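Local coordinates for titin (Homo sapiens, PDB 2J8O), which is a giant muscle protein, also called connectin, that probably serves as an elastic scaffold of the sarcomere and carries a protein kinase activity, at residues A[11-16]-A[90-95]; A[25-30]-A[59-64]; A[34-39]-A[77-82]; A[51-56]-A[65-70]. All coordinates share one frame; numbering follows the deposited sequence.

In the fold
All four contacts lie in the first of two immunoglobulin I-set domains and hold together the strands of its two facing sheets. Contacts 2 and 4 share strand 61-66 and build one sheet, joined where Gln63 N lies 2.9 Å from Gln55 O. Contacts 1 and 3 belong to the other, the strands 76-83 and 86-102 being neighbours, with Gly90 N 2.8 Å from Val79 O. Between the sheets runs the core: Leu64 CD2 packs 3.5 Å from Trp38 CE3, Ile66 CD1 meets Tyr77 CZ at 3.7 Å, and the same Ile66 CD1 lies 3.8 Å from Leu94 CD2. Contacts 2 and 3 face each other with centres about 10 Å apart.

Contact 1 (A[11-16]-A[90-95]); sequences LRNLNV and GTASLE
Leu14 and Leu94 pair in parallel, as do Asn15 and Glu95, and the short strand 14-16 runs along strand 90-95 with the axes 4.8 Å apart and only 12° between their directions. This is the A'-G pairing of an I-set immunoglobulin domain, which adds a parallel edge to an otherwise antiparallel sheet. Leu14 N donates to Ser93 O at 2.8 Å, Glu95 N returns a bond to Leu14 O, and Val16 N continues the ladder to Glu95 O.

Before Leu14 the backbone bonding gives way to a side chain. Asn13 OD1 accepts Ser93 N at 2.8 Å in an almost straight bond (176°), with the donor tilted from the amide carbonyl plane. Its CG stands beside the backbone N, anti to the carbonyl carbon (chi1 -66°), which carries OD1 across to the neighbouring strand. Ser93 OG adds a weak bond to the same oxygen, 3.0 Å away.

On the core side, Leu94 CD1 lies close to Val16 CG2 (3.3 Å) and also touches Leu14 CB. Further back, Leu11 CB rests on Ala92 CB at 3.7 Å, and Leu11 continues inward to Cys26 and Val79.

An amide oxygen thus stands in for a backbone carbonyl where the ladder begins, ahead of Leu14, keeping Ser93 N satisfied while Leu11 and Leu94 pack into the sandwich.

Contact 2 (A[25-30]-A[59-64]); sequences VCKVTG and GGYHQL
Cys26 and His62 form a hydrogen-bonded antiparallel pair, Cys26 N reaching His62 O at 3.0 Å and His62 N returning to Cys26 O. These strands are B and E of the immunoglobulin sandwich. A third backbone bond, Val28 N to Gly60 O at 2.7 Å, is more bent (140°), its donor lying above the carbonyl plane. The same oxygen takes a weak bond from His62 ND1, in the plane of the imidazole. Between side chains, Lys27 NZ makes a weak bond of 3.3 Å to Tyr61 OH.

Apolar contact is carried by the same two residues. The lysine crosses the ring obliquely, CG sitting 3.8 Å from the centroid over one face in a CH-pi contact. Because CG is anti to the backbone N (chi1 -170°) and the chain beyond is extended, the methylenes run on to the phenol. Were Tyr61 an alanine, the aliphatic part of Lys27 would probably lose its platform, and NZ its weak partner.

Glycine is needed sterically at Gly60, which with Tyr61 makes a G1 bulge opposite Phe57: a CB there would collide with Val28 O. Backbone bonds therefore fix the register, while the Lys27-Tyr61 pair shields one side of it and Cys26 and His62 face the core.

Contact 3 (A[34-39]-A[77-82]); sequences PIVKWY and YQVRAT
Ile35 N donates to Thr82 O at 2.9 Å, at one end of the ladder between the C and F strands of the immunoglobulin sandwich, antiparallel with axes 4.7 Å apart. Reciprocal backbone bonds join Ile35 with Thr82, Lys37 with Arg80 and Tyr39 with Gln78. Arg80 O accepts Lys37 N at 3.0 Å and has Val36 CA against it in a weaker CA-H...O contact at 3.2 Å. In the last pair Gln78 N reaches Tyr39 O in a nearly straight line (173°) but from well above the carbonyl plane.

Val36, Trp38, Val79 and Ala81 turn to the core. Trp38 is the tryptophan usual in strand C, and Val79 occupies the strand-F position where many immunoglobulin domains carry the second cysteine of their disulfide. With chi1, defined by CG1, at 68°, Val79 CG2 lies anti to the backbone N and also meets Val36 CG1 at 3.6 Å. Leu24, His62 and Leu64 from the opposing sheet complete the packing around the indole. The side chain of Tyr77 reaches off the pair, its OH bonding to Asp73 O, the tyrosine corner of Greek-key sandwiches.

On the outer face Tyr39 and Arg80 cross, the ring and guanidinium planes 55° apart, and Tyr39 CE1 lies 4.0 Å from Arg80 CB. Within the core, Val79 CG2 sits squarely over the six-membered ring of Trp38, 3.9 Å from its centroid.

Contact 4 (A[51-56]-A[65-70]); sequences KYRIQE and IIASVT
The open end of the D-E hairpin of the immunoglobulin sandwich, far from its turn, is held here, its strands 52-57 and 61-66 antiparallel and the chain running on past Ile66 into a loop. Arg53 and Ile65 make the hydrogen-bonded pair: Ile65 N donates to Arg53 O at 2.7 Å, nearly straight at 174°, and Arg53 N returns to Ile65 O at 2.8 Å. Ala67 N adds a bond to Lys51 O.

Beyond the ladder Lys51 takes over. Its chain leaves the backbone pointing away from the other segment and then bends at chi2 (62°), which brings NZ back to Ala67 O at 3.1 Å, in the carbonyl plane. The same ammonium forms a salt bridge with Asp73 OD2, which also accepts Thr70 N. A methionine in place of Lys51 would probably leave Asp73 without its ion-pair mate and Ala67 O without this donor.

Tyr52 meets Ile66 edge-on, Ile66 CG1 lying 3.8 Å from Tyr52 CD2, while Lys51 CG of its own segment covers one face of the ring. On the other side of the sheet the guanidinium of Arg53 lays a face over Ile65 CG2, and its NH1 is 3.7 Å from Ile65 CD1.

One lysine thus ties the loop carbonyl to a carboxylate that itself holds the loop backbone, which would restrain residues 67-70 where the strand pairing has ended.

Contact 1 (A[11-16]-A[90-95])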
loop_
_atom_site.group_PDB
_atom_site.type_symbol
_atom_site.label_atom_id
_atom_site.label_comp_id
_atom_site.label_asym_id
_atom_site.label_seq_id
_atom_site.Cartn_x
_atom_site.Cartn_y
_atom_site.Cartn_z
ATOM N N LEU A 11 -11.205 18.621 7.769
ATOM C CA LEU A 11 -10.676 17.264 7.576
ATOM C C LEU A 11 -9.163 17.224 7.715
ATOM O O LEU A 11 -8.465 18.131 7.241
ATOM C CB LEU A 11 -11.018 16.708 6.204
ATOM C CG LEU A 11 -12.381 16.148 5.809
ATOM C CD1 LEU A 11 -12.177 15.490 4.467
ATOM C CD2 LEU A 11 -12.958 15.140 6.820
ATOM N N ARG A 12 -8.672 16.196 8.391
ATOM C CA ARG A 12 -7.246 15.936 8.482
ATOM C C ARG A 12 -6.840 14.827 7.516
ATOM O O ARG A 12 -7.638 13.927 7.210
ATOM C CB ARG A 12 -6.834 15.545 9.907
ATOM C CG ARG A 12 -6.873 16.707 10.906
ATOM C CD ARG A 12 -6.318 16.323 12.278
ATOM N NE ARG A 12 -6.520 17.346 13.325
ATOM C CZ ARG A 12 -7.694 17.656 13.897
ATOM N NH1 ARG A 12 -8.842 17.058 13.525
ATOM N NH2 ARG A 12 -7.727 18.601 14.839
ATOM N N ASN A 13 -5.602 14.916 7.029
ATOM C CA ASN A 13 -4.938 13.773 6.400
ATOM C C ASN A 13 -4.873 12.527 7.318
ATOM O O ASN A 13 -4.850 12.640 8.546
ATOM C CB ASN A 13 -3.531 14.173 5.926
ATOM C CG ASN A 13 -3.557 15.209 4.785
ATOM O OD1 ASN A 13 -4.500 15.275 3.970
ATOM N ND2 ASN A 13 -2.512 16.013 4.726
ATOM N N LEU A 14 -4.843 11.346 6.715
ATOM C CA LEU A 14 -4.815 10.094 7.480
ATOM C C LEU A 14 -3.695 9.187 7.071
ATOM O O LEU A 14 -3.433 9.018 5.895
ATOM C CB LEU A 14 -6.118 9.329 7.301
ATOM C CG LEU A 14 -7.365 9.913 7.939
ATOM C CD1 LEU A 14 -8.437 8.831 7.956
ATOM C CD2 LEU A 14 -7.029 10.386 9.339
ATOM N N ASN A 15 -3.031 8.595 8.048
ATOM C CA ASN A 15 -2.050 7.563 7.762
ATOM C C ASN A 15 -2.442 6.303 8.524
ATOM O O ASN A 15 -2.470 6.287 9.756
ATOM C CB ASN A 15 -0.642 8.046 8.089
ATOM C CG ASN A 15 -0.268 9.330 7.313
ATOM O OD1 ASN A 15 0.604 9.317 6.447
ATOM N ND2 ASN A 15 -0.945 10.427 7.617
ATOM N N VAL A 16 -2.804 5.267 7.777
ATOM C CA VAL A 16 -3.226 4.007 8.364
ATOM C C VAL A 16 -2.473 2.830 7.783
ATOM O O VAL A 16 -1.652 2.996 6.875
ATOM C CB VAL A 16 -4.712 3.741 8.128
ATOM C CG1 VAL A 16 -5.572 4.616 9.038
ATOM C CG2 VAL A 16 -5.050 3.920 6.642
ATOM N N GLY A 90 -13.754 20.661 1.890
ATOM C CA GLY A 90 -12.429 20.396 2.437
ATOM C C GLY A 90 -11.807 19.156 1.825
ATOM O O GLY A 90 -12.507 18.205 1.453
ATOM N N THR A 91 -10.485 19.171 1.743
ATOM C CA THR A 91 -9.732 18.114 1.122
ATOM C C THR A 91 -8.753 17.451 2.085
ATOM O O THR A 91 -8.092 18.128 2.879
ATOM C CB THR A 91 -9.017 18.667 -0.070
ATOM O OG1 THR A 91 -9.961 18.757 -1.139
ATOM C CG2 THR A 91 -7.896 17.781 -0.491
ATOM N N ALA A 92 -8.667 16.123 1.997
ATOM C CA ALA A 92 -7.794 15.340 2.842
ATOM C C ALA A 92 -7.403 14.023 2.159
ATOM O O ALA A 92 -8.221 13.385 1.489
ATOM C CB ALA A 92 -8.467 15.065 4.169
ATOM N N SER A 93 -6.144 13.634 2.329
ATOM C CA SER A 93 -5.636 12.423 1.729
ATOM C C SER A 93 -5.530 11.323 2.776
ATOM O O SER A 93 -5.291 11.570 3.974
ATOM C CB SER A 93 -4.281 12.656 1.061
ATOM O OG SER A 93 -3.399 13.304 1.953
ATOM N N LEU A 94 -5.761 10.111 2.299
ATOM C CA LEU A 94 -5.597 8.912 3.085
ATOM C C LEU A 94 -4.456 8.159 2.420
ATOM O O LEU A 94 -4.555 7.740 1.255
ATOM C CB LEU A 94 -6.905 8.104 3.102
ATOM C CG LEU A 94 -6.978 6.639 3.555
ATOM C CD1 LEU A 94 -6.417 6.445 4.927
ATOM C CD2 LEU A 94 -8.428 6.179 3.541
ATOM N N GLU A 95 -3.346 8.073 3.140
ATOM C CA GLU A 95 -2.187 7.324 2.675
ATOM C C GLU A 95 -1.949 6.113 3.550
ATOM O O GLU A 95 -2.368 6.072 4.708
ATOM C CB GLU A 95 -0.954 8.208 2.634
ATOM C CG GLU A 95 -1.069 9.306 1.594
ATOM C CD GLU A 95 0.009 10.359 1.740
ATOM O OE1 GLU A 95 1.195 10.060 1.444
ATOM O OE2 GLU A 95 -0.344 11.492 2.151
#

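Contact 2 (A[25-30]-A[59-64])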
loop_
_atom_site.group_PDB
_atom_site.type_symbol
_atom_site.label_atom_id
_atom_site.label_comp_id
_atom_site.label_asym_id
_atom_site.label_seq_id
_atom_site.Cartn_x
_atom_site.Cartn_y
_atom_site.Cartn_z
ATOM N N VAL A 25 -13.012 12.850 9.765
ATOM C CA VAL A 25 -13.958 13.633 10.548
ATOM C C VAL A 25 -13.833 15.118 10.202
ATOM O O VAL A 25 -12.751 15.609 9.851
ATOM C CB VAL A 25 -13.685 13.397 12.012
ATOM C CG1 VAL A 25 -12.257 13.769 12.332
ATOM C CG2 VAL A 25 -14.702 14.132 12.918
ATOM N N CYS A 26 -14.947 15.834 10.256
ATOM C CA CYS A 26 -14.938 17.272 10.100
ATOM C C CYS A 26 -16.066 17.802 10.952
ATOM O O CYS A 26 -16.932 17.033 11.342
ATOM C CB CYS A 26 -15.147 17.614 8.648
ATOM S SG CYS A 26 -16.788 17.311 8.044
ATOM N N LYS A 27 -16.058 19.091 11.288
ATOM C CA LYS A 27 -17.179 19.670 12.050
ATOM C C LYS A 27 -17.743 20.855 11.302
ATOM O O LYS A 27 -16.990 21.687 10.811
ATOM C CB LYS A 27 -16.763 20.091 13.457
ATOM C CG LYS A 27 -17.930 20.459 14.359
ATOM C CD LYS A 27 -17.422 21.205 15.618
ATOM C CE LYS A 27 -18.578 21.658 16.505
ATOM N NZ LYS A 27 -18.156 22.277 17.791
ATOM N N VAL A 28 -19.064 20.947 11.241
ATOM C CA VAL A 28 -19.698 21.831 10.289
ATOM C C VAL A 28 -20.768 22.685 10.932
ATOM O O VAL A 28 -21.760 22.156 11.424
ATOM C CB VAL A 28 -20.291 21.022 9.114
ATOM C CG1 VAL A 28 -21.345 21.827 8.348
ATOM C CG2 VAL A 28 -19.178 20.537 8.185
ATOM N N THR A 29 -20.566 24.005 10.934
ATOM C CA THR A 29 -21.602 24.935 11.368
ATOM C C THR A 29 -22.238 25.562 10.143
ATOM O O THR A 29 -21.638 25.580 9.073
ATOM C CB THR A 29 -21.016 26.049 12.259
ATOM O OG1 THR A 29 -20.084 26.861 11.507
ATOM C CG2 THR A 29 -20.308 25.447 13.478
ATOM N N GLY A 30 -23.447 26.094 10.303
ATOM C CA GLY A 30 -24.120 26.878 9.255
ATOM C C GLY A 30 -25.611 26.989 9.497
ATOM O O GLY A 30 -26.201 26.155 10.179
ATOM N N GLY A 59 -24.300 18.982 16.819
ATOM C CA GLY A 59 -23.287 20.022 16.853
ATOM C C GLY A 59 -22.445 20.088 15.597
ATOM O O GLY A 59 -21.466 20.834 15.543
ATOM N N GLY A 60 -22.810 19.305 14.590
ATOM C CA GLY A 60 -22.186 19.411 13.281
ATOM C C GLY A 60 -21.063 18.442 12.984
ATOM O O GLY A 60 -20.326 18.641 12.007
ATOM N N TYR A 61 -20.925 17.379 13.773
ATOM C CA TYR A 61 -19.891 16.389 13.452
ATOM C C TYR A 61 -20.315 15.396 12.389
ATOM O O TYR A 61 -21.399 14.851 12.446
ATOM C CB TYR A 61 -19.382 15.661 14.682
ATOM C CG TYR A 61 -18.788 16.583 15.687
ATOM C CD1 TYR A 61 -19.604 17.239 16.601
ATOM C CD2 TYR A 61 -17.407 16.832 15.722
ATOM C CE1 TYR A 61 -19.069 18.110 17.532
ATOM C CE2 TYR A 61 -16.864 17.702 16.653
ATOM C CZ TYR A 61 -17.705 18.329 17.558
ATOM O OH TYR A 61 -17.219 19.207 18.502
ATOM N N HIS A 62 -19.418 15.151 11.447
ATOM C CA HIS A 62 -19.647 14.282 10.317
ATOM C C HIS A 62 -18.407 13.460 10.143
ATOM O O HIS A 62 -17.318 14.031 10.009
ATOM C CB HIS A 62 -19.849 15.104 9.040
ATOM C CG HIS A 62 -21.218 15.678 8.903
ATOM N ND1 HIS A 62 -21.687 16.687 9.711
ATOM C CD2 HIS A 62 -22.226 15.371 8.063
ATOM C CE1 HIS A 62 -22.919 16.995 9.361
ATOM N NE2 HIS A 62 -23.276 16.201 8.370
ATOM N N GLN A 63 -18.560 12.134 10.156
ATOM C CA GLN A 63 -17.464 11.248 9.779
ATOM C C GLN A 63 -17.836 10.283 8.689
ATOM O O GLN A 63 -19.003 9.850 8.558
ATOM C CB GLN A 63 -16.827 10.490 10.951
ATOM C CG GLN A 63 -17.769 10.022 11.998
ATOM C CD GLN A 63 -17.100 9.246 13.114
ATOM O OE1 GLN A 63 -16.048 9.629 13.656
ATOM N NE2 GLN A 63 -17.729 8.134 13.478
ATOM N N LEU A 64 -16.824 9.985 7.890
ATOM C CA LEU A 64 -16.895 8.952 6.907
ATOM C C LEU A 64 -15.960 7.904 7.464
ATOM O O LEU A 64 -14.789 8.194 7.777
ATOM C CB LEU A 64 -16.390 9.471 5.555
ATOM C CG LEU A 64 -16.099 8.490 4.416
ATOM C CD1 LEU A 64 -17.359 7.755 3.931
ATOM C CD2 LEU A 64 -15.449 9.203 3.251
#

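Contact 3 (A[34-39]-A[77-82])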
loop_
_atom_site.group_PDB
_atom_site.type_symbol
_atom_site.label_atom_id
_atom_site.label_comp_id
_atom_site.label_asym_id
_atom_site.label_seq_id
_atom_site.Cartn_x
_atom_site.Cartn_y
_atom_site.Cartn_z
ATOM N N PRO A 34 -26.208 22.746 7.108
ATOM C CA PRO A 34 -25.607 22.291 5.860
ATOM C C PRO A 34 -25.837 20.803 5.533
ATOM O O PRO A 34 -25.809 19.949 6.430
ATOM C CB PRO A 34 -24.123 22.590 6.060
ATOM C CG PRO A 34 -24.082 23.646 7.119
ATOM C CD PRO A 34 -25.237 23.390 8.011
ATOM N N ILE A 35 -26.081 20.525 4.249
ATOM C CA ILE A 35 -26.083 19.180 3.716
ATOM C C ILE A 35 -24.645 18.791 3.424
ATOM O O ILE A 35 -23.911 19.534 2.765
ATOM C CB ILE A 35 -26.917 19.051 2.421
ATOM C CG1 ILE A 35 -28.254 19.801 2.525
ATOM C CG2 ILE A 35 -27.166 17.555 2.068
ATOM C CD1 ILE A 35 -29.051 19.517 3.805
ATOM N N VAL A 36 -24.251 17.600 3.889
ATOM C CA VAL A 36 -22.876 17.183 3.746
ATOM C C VAL A 36 -22.808 15.955 2.860
ATOM O O VAL A 36 -23.571 14.979 3.041
ATOM C CB VAL A 36 -22.208 16.947 5.121
ATOM C CG1 VAL A 36 -20.766 16.475 4.977
ATOM C CG2 VAL A 36 -22.236 18.218 5.947
ATOM N N LYS A 37 -21.905 15.984 1.887
ATOM C CA LYS A 37 -21.725 14.830 1.027
ATOM C C LYS A 37 -20.262 14.542 0.949
ATOM O O LYS A 37 -19.436 15.415 1.159
ATOM C CB LYS A 37 -22.324 15.059 -0.377
ATOM C CG LYS A 37 -23.833 15.161 -0.394
ATOM C CD LYS A 37 -24.408 15.614 -1.758
ATOM C CE LYS A 37 -25.948 15.648 -1.711
ATOM N NZ LYS A 37 -26.635 16.000 -3.038
ATOM N N TRP A 38 -19.942 13.291 0.656
ATOM C CA TRP A 38 -18.553 12.858 0.616
ATOM C C TRP A 38 -18.188 12.433 -0.792
ATOM O O TRP A 38 -19.070 12.043 -1.566
ATOM C CB TRP A 38 -18.358 11.746 1.596
ATOM C CG TRP A 38 -18.559 12.148 3.018
ATOM C CD1 TRP A 38 -19.747 12.220 3.705
ATOM C CD2 TRP A 38 -17.532 12.491 3.952
ATOM N NE1 TRP A 38 -19.509 12.595 5.008
ATOM C CE2 TRP A 38 -18.156 12.751 5.184
ATOM C CE3 TRP A 38 -16.144 12.622 3.858
ATOM C CZ2 TRP A 38 -17.434 13.133 6.317
ATOM C CZ3 TRP A 38 -15.432 13.000 4.988
ATOM C CH2 TRP A 38 -16.076 13.246 6.194
ATOM N N TYR A 39 -16.913 12.572 -1.147
ATOM C CA TYR A 39 -16.481 12.350 -2.527
ATOM C C TYR A 39 -15.093 11.760 -2.536
ATOM O O TYR A 39 -14.353 11.887 -1.560
ATOM C CB TYR A 39 -16.489 13.636 -3.376
ATOM C CG TYR A 39 -17.824 14.321 -3.501
ATOM C CD1 TYR A 39 -18.251 15.223 -2.532
ATOM C CD2 TYR A 39 -18.657 14.081 -4.590
ATOM C CE1 TYR A 39 -19.469 15.873 -2.634
ATOM C CE2 TYR A 39 -19.893 14.722 -4.694
ATOM C CZ TYR A 39 -20.285 15.622 -3.700
ATOM O OH TYR A 39 -21.498 16.274 -3.766
ATOM N N TYR A 77 -9.659 12.583 -0.551
ATOM C CA TYR A 77 -11.095 12.640 -0.337
ATOM C C TYR A 77 -11.534 14.105 -0.236
ATOM O O TYR A 77 -10.761 14.971 0.183
ATOM C CB TYR A 77 -11.500 11.824 0.901
ATOM C CG TYR A 77 -11.280 10.337 0.715
ATOM C CD1 TYR A 77 -10.000 9.783 0.824
ATOM C CD2 TYR A 77 -12.347 9.479 0.433
ATOM C CE1 TYR A 77 -9.790 8.439 0.658
ATOM C CE2 TYR A 77 -12.145 8.123 0.252
ATOM C CZ TYR A 77 -10.862 7.601 0.369
ATOM O OH TYR A 77 -10.623 6.245 0.188
ATOM N N GLN A 78 -12.760 14.373 -0.656
ATOM C CA GLN A 78 -13.306 15.729 -0.688
ATOM C C GLN A 78 -14.574 15.622 0.131
ATOM O O GLN A 78 -15.272 14.607 0.059
ATOM C CB GLN A 78 -13.611 16.166 -2.137
ATOM C CG GLN A 78 -14.153 17.616 -2.283
ATOM C CD GLN A 78 -14.874 17.944 -3.632
ATOM O OE1 GLN A 78 -14.669 17.277 -4.654
ATOM N NE2 GLN A 78 -15.724 18.981 -3.614
ATOM N N VAL A 79 -14.837 16.627 0.956
ATOM C CA VAL A 79 -16.130 16.776 1.598
ATOM C C VAL A 79 -16.698 18.170 1.297
ATOM O O VAL A 79 -15.942 19.130 1.061
ATOM C CB VAL A 79 -16.041 16.556 3.087
ATOM C CG1 VAL A 79 -15.253 17.665 3.756
ATOM C CG2 VAL A 79 -17.429 16.481 3.684
ATOM N N ARG A 80 -18.019 18.275 1.329
ATOM C CA ARG A 80 -18.718 19.454 0.844
ATOM C C ARG A 80 -19.959 19.700 1.693
ATOM O O ARG A 80 -20.711 18.765 1.999
ATOM C CB ARG A 80 -19.074 19.267 -0.630
ATOM C CG ARG A 80 -19.768 20.436 -1.316
ATOM C CD ARG A 80 -19.280 20.520 -2.767
ATOM N NE ARG A 80 -19.826 21.662 -3.503
ATOM C CZ ARG A 80 -20.773 21.571 -4.444
ATOM N NH1 ARG A 80 -21.284 20.376 -4.763
ATOM N NH2 ARG A 80 -21.216 22.663 -5.072
ATOM N N ALA A 81 -20.132 20.947 2.123
ATOM C CA ALA A 81 -21.274 21.318 2.924
ATOM C C ALA A 81 -21.943 22.464 2.217
ATOM O O ALA A 81 -21.274 23.399 1.768
ATOM C CB ALA A 81 -20.847 21.712 4.295
ATOM N N THR A 82 -23.257 22.382 2.090
ATOM C CA THR A 82 -23.992 23.317 1.274
ATOM C C THR A 82 -25.292 23.656 1.952
ATOM O O THR A 82 -25.969 22.761 2.457
ATOM C CB THR A 82 -24.352 22.700 -0.084
ATOM O OG1 THR A 82 -23.179 22.150 -0.700
ATOM C CG2 THR A 82 -24.993 23.778 -1.017
#

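Contact 4 (A[51-56]-A[65-70])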
loop_
_atom_site.group_PDB
_atom_site.type_symbol
_atom_site.label_atom_id
_atom_site.label_comp_id
_atom_site.label_asym_id
_atom_site.label_seq_id
_atom_site.Cartn_x
_atom_site.Cartn_y
_atom_site.Cartn_z
ATOM N N LYS A 51 -18.399 -0.941 3.088
ATOM C CA LYS A 51 -17.105 -0.317 2.814
ATOM C C LYS A 51 -17.059 1.100 3.337
ATOM O O LYS A 51 -16.042 1.529 3.889
ATOM C CB LYS A 51 -16.827 -0.327 1.316
ATOM C CG LYS A 51 -15.483 0.231 0.915
ATOM C CD LYS A 51 -14.343 -0.585 1.509
ATOM C CE LYS A 51 -13.101 -0.372 0.701
ATOM N NZ LYS A 51 -11.883 -0.749 1.445
ATOM N N TYR A 52 -18.168 1.815 3.177
ATOM C CA TYR A 52 -18.280 3.195 3.606
ATOM C C TYR A 52 -19.458 3.360 4.556
ATOM O O TYR A 52 -20.591 2.925 4.254
ATOM C CB TYR A 52 -18.487 4.134 2.406
ATOM C CG TYR A 52 -17.426 4.083 1.322
ATOM C CD1 TYR A 52 -17.740 3.642 0.019
ATOM C CD2 TYR A 52 -16.132 4.509 1.566
ATOM C CE1 TYR A 52 -16.773 3.617 -0.997
ATOM C CE2 TYR A 52 -15.161 4.485 0.569
ATOM C CZ TYR A 52 -15.483 4.036 -0.708
ATOM O OH TYR A 52 -14.499 4.000 -1.678
ATOM N N ARG A 53 -19.201 4.013 5.689
ATOM C CA ARG A 53 -20.283 4.377 6.609
ATOM C C ARG A 53 -20.208 5.848 6.959
ATOM O O ARG A 53 -19.140 6.395 7.138
ATOM C CB ARG A 53 -20.236 3.585 7.918
ATOM C CG ARG A 53 -20.267 2.079 7.805
ATOM C CD ARG A 53 -20.193 1.538 9.218
ATOM N NE ARG A 53 -19.065 0.627 9.409
ATOM C CZ ARG A 53 -18.302 0.587 10.505
ATOM N NH1 ARG A 53 -18.514 1.423 11.528
ATOM N NH2 ARG A 53 -17.316 -0.305 10.576
ATOM N N ILE A 54 -21.370 6.456 7.098
ATOM C CA ILE A 54 -21.460 7.857 7.398
ATOM C C ILE A 54 -22.141 8.022 8.739
ATOM O O ILE A 54 -23.254 7.569 8.934
ATOM C CB ILE A 54 -22.213 8.623 6.252
ATOM C CG1 ILE A 54 -21.322 8.722 5.008
ATOM C CG2 ILE A 54 -22.739 10.005 6.708
ATOM C CD1 ILE A 54 -22.105 8.731 3.735
ATOM N N GLN A 55 -21.449 8.695 9.648
ATOM C CA GLN A 55 -21.996 9.032 10.952
ATOM C C GLN A 55 -22.128 10.540 11.163
ATOM O O GLN A 55 -21.215 11.321 10.858
ATOM C CB GLN A 55 -21.121 8.445 12.045
ATOM C CG GLN A 55 -21.131 6.912 12.076
ATOM C CD GLN A 55 -20.428 6.391 13.281
ATOM O OE1 GLN A 55 -19.359 5.835 13.172
ATOM N NE2 GLN A 55 -21.001 6.618 14.457
ATOM N N GLU A 56 -23.247 10.932 11.745
ATOM C CA GLU A 56 -23.468 12.317 12.113
ATOM C C GLU A 56 -23.775 12.446 13.612
ATOM O O GLU A 56 -24.516 11.630 14.158
ATOM C CB GLU A 56 -24.644 12.827 11.300
ATOM C CG GLU A 56 -24.802 14.288 11.300
ATOM C CD GLU A 56 -25.796 14.742 10.250
ATOM O OE1 GLU A 56 -26.108 13.946 9.323
ATOM O OE2 GLU A 56 -26.251 15.901 10.360
ATOM N N ILE A 65 -16.480 6.705 7.651
ATOM C CA ILE A 65 -15.639 5.591 8.044
ATOM C C ILE A 65 -15.455 4.757 6.810
ATOM O O ILE A 65 -16.433 4.364 6.171
ATOM C CB ILE A 65 -16.292 4.756 9.131
ATOM C CG1 ILE A 65 -16.537 5.614 10.383
ATOM C CG2 ILE A 65 -15.460 3.496 9.429
ATOM C CD1 ILE A 65 -17.008 4.813 11.591
ATOM N N ILE A 66 -14.204 4.521 6.446
ATOM C CA ILE A 66 -13.892 3.655 5.326
ATOM C C ILE A 66 -13.365 2.350 5.902
ATOM O O ILE A 66 -12.261 2.324 6.440
ATOM C CB ILE A 66 -12.824 4.289 4.443
ATOM C CG1 ILE A 66 -13.324 5.637 3.912
ATOM C CG2 ILE A 66 -12.399 3.367 3.295
ATOM C CD1 ILE A 66 -12.220 6.548 3.628
ATOM N N ALA A 67 -14.133 1.270 5.801
ATOM C CA ALA A 67 -13.682 0.005 6.445
ATOM C C ALA A 67 -12.708 -0.816 5.611
ATOM O O ALA A 67 -12.776 -0.817 4.395
ATOM C CB ALA A 67 -14.866 -0.854 6.865
ATOM N N SER A 68 -11.807 -1.521 6.281
ATOM C CA SER A 68 -10.893 -2.477 5.633
ATOM C C SER A 68 -10.109 -1.843 4.477
ATOM O O SER A 68 -10.217 -2.259 3.318
ATOM C CB SER A 68 -11.638 -3.748 5.184
ATOM O OG SER A 68 -10.742 -4.691 4.599
ATOM N N VAL A 69 -9.304 -0.848 4.840
ATOM C CA VAL A 69 -8.499 -0.073 3.904
ATOM C C VAL A 69 -7.625 -0.951 3.032
ATOM O O VAL A 69 -6.750 -1.672 3.511
ATOM C CB VAL A 69 -7.616 0.985 4.634
ATOM C CG1 VAL A 69 -6.555 1.571 3.683
ATOM C CG2 VAL A 69 -8.484 2.098 5.188
ATOM N N THR A 70 -7.907 -0.898 1.744
ATOM C CA THR A 70 -6.995 -1.355 0.711
ATOM C C THR A 70 -6.317 -0.109 0.149
ATOM O O THR A 70 -6.708 1.029 0.473
ATOM C CB THR A 70 -7.737 -2.108 -0.402
ATOM O OG1 THR A 70 -6.778 -2.732 -1.246
ATOM C CG2 THR A 70 -8.573 -1.166 -1.246
#